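Local coordinates for transcriptional regulator, GntR family (Thermotoga maritima, PDB 3SXM), which probably regulates transcription by binding DNA, and is represented here by its all-helical, metal-binding FCD domain in the metal-free state, at residues V97-E102 with K123-N128. The protein carries 3 engineered substitutions. Sequence-based numbering, arbitrary orientation. Where two conformers were deposited one is given.
Sequences VVSNRE and KEHLKN
Glu102 reaches from helix 96-111 to His125 and Asn128 on helix 115-135, joining two nearly antiparallel helices (165° between segment axes) of the all-helical FCD domain. The segment axes come no closer than 10.6 Å, and polar side chains span the distance. The tight part is the His-carboxylate hydrogen bond: His125 ND1 donates to Glu102 OE1 at 2.7 Å, close to the ring plane and nearly along the C-O axis of the acceptor. The carboxylate stands almost perpendicular to the imidazole. With CG anti to the backbone N (chi1 165°), the His125 ring points its ND1 edge at Glu102, and the bond helps fix its rotation. The same ring also packs against the rings of His103 and His63, which with Asp59 and His125 bind zinc in another structure of this protein, a position consistent with a second-shell role for Glu102. Arg95 forms a salt bridge with Glu102 OE1 and also hydrogen-bonds Ser99 OG, which sits at the ring edge, 3.7 Å from His125 CE1. An alanine in place of Glu102 would probably deprive His125 ND1 and Asn128 ND2 of this acceptor and Arg95 of a carboxylate partner, with the imidazole freer to turn. On the looser, partly exposed side, Asn128 ND2 reaches Glu102 OE2 at 3.0 Å, approaching from above the carboxylate plane, 45° out of it.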
ATOM      1  N   VAL A  97       3.365 -22.531 -15.648  1.00 25.11           N
ATOM      2  CA  VAL A  97       2.854 -23.680 -14.930  1.00 26.44           C
ATOM      3  C   VAL A  97       2.868 -23.434 -13.447  1.00 27.57           C
ATOM      4  O   VAL A  97       1.885 -23.721 -12.757  1.00 24.29           O
ATOM      5  CB  VAL A  97       3.671 -24.910 -15.297  1.00 27.05           C
ATOM      6  CG1 VAL A  97       3.390 -26.078 -14.326  1.00 28.83           C
ATOM      7  CG2 VAL A  97       3.322 -25.301 -16.715  1.00 30.96           C
ATOM      8  N   VAL A  98       3.992 -22.958 -12.944  1.00 22.87           N
ATOM      9  CA  VAL A  98       4.137 -22.780 -11.529  1.00 21.56           C
ATOM     10  C   VAL A  98       3.289 -21.602 -11.023  1.00 21.68           C
ATOM     11  O   VAL A  98       2.672 -21.715  -9.965  1.00 21.35           O
ATOM     12  CB  VAL A  98       5.606 -22.648 -11.119  1.00 22.12           C
ATOM     13  CG1 VAL A  98       5.712 -22.367  -9.614  1.00 25.40           C
ATOM     14  CG2 VAL A  98       6.363 -23.899 -11.471  1.00 23.05           C
ATOM     15  N   SER A  99       3.205 -20.499 -11.773  1.00 19.42           N
ATOM     16  CA  SER A  99       2.350 -19.385 -11.318  1.00 19.36           C
ATOM     17  C   SER A  99       0.883 -19.796 -11.363  1.00 20.85           C
ATOM     18  O   SER A  99       0.092 -19.405 -10.453  1.00 20.22           O
ATOM     19  CB  SER A  99       2.618 -18.142 -12.156  1.00 21.74           C
ATOM     20  OG  SER A  99       3.863 -17.598 -11.757  1.00 24.56           O
ATOM     21  N   ASN A 100       0.518 -20.610 -12.318  0.55 22.38           N
ATOM     22  CA  ASN A 100      -0.851 -21.032 -12.399  0.55 27.15           C
ATOM     23  C   ASN A 100      -1.205 -21.909 -11.197  0.55 20.72           C
ATOM     24  O   ASN A 100      -2.294 -21.819 -10.632  0.55 17.27           O
ATOM     25  CB  ASN A 100      -1.093 -21.744 -13.699  0.55 22.82           C
ATOM     26  CG  ASN A 100      -2.466 -22.213 -13.812  0.55 33.16           C
ATOM     27  OD1 ASN A 100      -3.381 -21.416 -13.975  0.55 42.85           O
ATOM     28  ND2 ASN A 100      -2.650 -23.520 -13.695  0.55 30.62           N
ATOM     29  N   ARG A 101      -0.277 -22.759 -10.798  0.55 20.97           N
ATOM     30  CA  ARG A 101      -0.487 -23.609  -9.651  0.55 23.24           C
ATOM     31  C   ARG A 101      -0.625 -22.772  -8.372  0.55 21.65           C
ATOM     32  O   ARG A 101      -1.489 -23.033  -7.542  0.55 22.55           O
ATOM     33  CB  ARG A 101       0.660 -24.586  -9.539  0.55 27.12           C
ATOM     34  CG  ARG A 101       0.379 -25.748  -8.672  0.55 38.59           C
ATOM     35  CD  ARG A 101       1.644 -26.539  -8.501  0.55 40.51           C
ATOM     36  NE  ARG A 101       1.894 -27.478  -9.582  0.55 27.32           N
ATOM     37  CZ  ARG A 101       3.070 -27.640 -10.175  0.55 41.48           C
ATOM     38  NH1 ARG A 101       4.103 -26.899  -9.798  0.55 49.57           N
ATOM     39  NH2 ARG A 101       3.213 -28.531 -11.140  0.55 35.13           N
ATOM     40  N   GLU A 102       0.234 -21.774  -8.213  1.00 21.23           N
ATOM     41  CA  GLU A 102       0.169 -20.875  -7.045  1.00 17.98           C
ATOM     42  C   GLU A 102      -1.164 -20.142  -7.001  1.00 21.70           C
ATOM     43  O   GLU A 102      -1.761 -20.000  -5.934  1.00 19.29           O
ATOM     44  CB  GLU A 102       1.345 -19.899  -7.042  1.00 16.22           C
ATOM     45  CG  GLU A 102       2.702 -20.580  -6.757  1.00 19.99           C
ATOM     46  CD  GLU A 102       3.922 -19.683  -7.071  1.00 18.92           C
ATOM     47  OE1 GLU A 102       3.747 -18.606  -7.710  1.00 19.49           O
ATOM     48  OE2 GLU A 102       5.024 -20.149  -6.674  1.00 22.86           O
ATOM     49  N   LYS A 123       1.843 -13.429  -0.875  1.00 14.20           N
ATOM     50  CA  LYS A 123       3.200 -12.929  -0.593  1.00 17.14           C
ATOM     51  C   LYS A 123       4.205 -13.921  -1.172  1.00 15.50           C
ATOM     52  O   LYS A 123       5.157 -13.512  -1.812  1.00 17.75           O
ATOM     53  CB  LYS A 123       3.452 -12.758   0.898  1.00 17.22           C
ATOM     54  CG  LYS A 123       2.697 -11.579   1.505  1.00 18.05           C
ATOM     55  CD  LYS A 123       2.954 -11.527   3.004  1.00 19.88           C
ATOM     56  CE  LYS A 123       2.238 -10.361   3.616  1.00 24.49           C
ATOM     57  NZ  LYS A 123       2.301 -10.319   5.118  1.00 30.48           N
ATOM     58  N   GLU A 124       3.990 -15.201  -0.946  1.00 13.63           N
ATOM     59  CA  GLU A 124       4.904 -16.228  -1.476  1.00 16.51           C
ATOM     60  C   GLU A 124       4.968 -16.164  -2.983  1.00 16.65           C
ATOM     61  O   GLU A 124       6.056 -16.258  -3.571  1.00 18.50           O
ATOM     62  CB  GLU A 124       4.450 -17.632  -1.038  1.00 20.76           C
ATOM     63  CG  GLU A 124       4.581 -17.879   0.444  1.00 25.16           C
ATOM     64  CD  GLU A 124       3.819 -19.149   0.883  1.00 32.33           C
ATOM     65  OE1 GLU A 124       3.345 -19.906  -0.018  1.00 30.91           O
ATOM     66  OE2 GLU A 124       3.715 -19.375   2.125  1.00 30.55           O
ATOM     67  N   HIS A 125       3.809 -16.025  -3.636  1.00 16.55           N
ATOM     68  CA  HIS A 125       3.761 -15.947  -5.072  1.00 15.58           C
ATOM     69  C   HIS A 125       4.596 -14.786  -5.587  1.00 17.65           C
ATOM     70  O   HIS A 125       5.418 -14.926  -6.518  1.00 17.42           O
ATOM     71  CB  HIS A 125       2.311 -15.806  -5.541  1.00 15.96           C
ATOM     72  CG  HIS A 125       2.176 -15.360  -6.950  1.00 15.80           C
ATOM     73  ND1 HIS A 125       2.462 -16.201  -8.012  1.00 18.34           N
ATOM     74  CD2 HIS A 125       1.887 -14.156  -7.489  1.00 18.26           C
ATOM     75  CE1 HIS A 125       2.307 -15.541  -9.139  1.00 19.56           C
ATOM     76  NE2 HIS A 125       1.969 -14.297  -8.855  1.00 21.63           N
ATOM     77  N   LEU A 126       4.401 -13.610  -5.003  1.00 16.23           N
ATOM     78  CA  LEU A 126       5.082 -12.441  -5.499  1.00 13.76           C
ATOM     79  C   LEU A 126       6.571 -12.511  -5.201  1.00 16.31           C
ATOM     80  O   LEU A 126       7.369 -12.122  -6.076  1.00 16.58           O
ATOM     81  CB  LEU A 126       4.407 -11.177  -4.885  1.00 16.75           C
ATOM     82  CG  LEU A 126       2.978 -10.902  -5.401  1.00 16.11           C
ATOM     83  CD1 LEU A 126       2.313  -9.796  -4.595  1.00 16.01           C
ATOM     84  CD2 LEU A 126       2.979 -10.536  -6.912  1.00 17.65           C
ATOM     85  N   LYS A 127       6.970 -13.006  -4.037  1.00 14.95           N
ATOM     86  CA  LYS A 127       8.389 -13.150  -3.707  1.00 14.45           C
ATOM     87  C   LYS A 127       9.041 -14.211  -4.588  1.00 21.12           C
ATOM     88  O   LYS A 127      10.205 -14.079  -4.944  1.00 18.65           O
ATOM     89  CB  LYS A 127       8.649 -13.393  -2.239  1.00 16.31           C
ATOM     90  CG  LYS A 127       8.156 -12.218  -1.408  1.00 21.39           C
ATOM     91  CD  LYS A 127       8.955 -11.934  -0.181  1.00 49.49           C
ATOM     92  CE  LYS A 127       8.231 -10.919   0.688  1.00 37.13           C
ATOM     93  NZ  LYS A 127       9.058 -10.263   1.752  1.00 66.63           N
ATOM     94  N   ASN A 128       8.280 -15.235  -4.945  1.00 15.74           N
ATOM     95  CA  ASN A 128       8.813 -16.322  -5.798  1.00 15.65           C
ATOM     96  C   ASN A 128       9.018 -15.812  -7.200  1.00 17.79           C
ATOM     97  O   ASN A 128      10.080 -16.101  -7.802  1.00 20.76           O
ATOM     98  CB  ASN A 128       7.838 -17.513  -5.833  1.00 21.19           C
ATOM     99  CG  ASN A 128       7.881 -18.381  -4.567  1.00 26.90           C
ATOM    100  OD1 ASN A 128       8.765 -18.265  -3.728  1.00 26.64           O
ATOM    101  ND2 ASN A 128       6.928 -19.295  -4.467  1.00 26.64           N
TER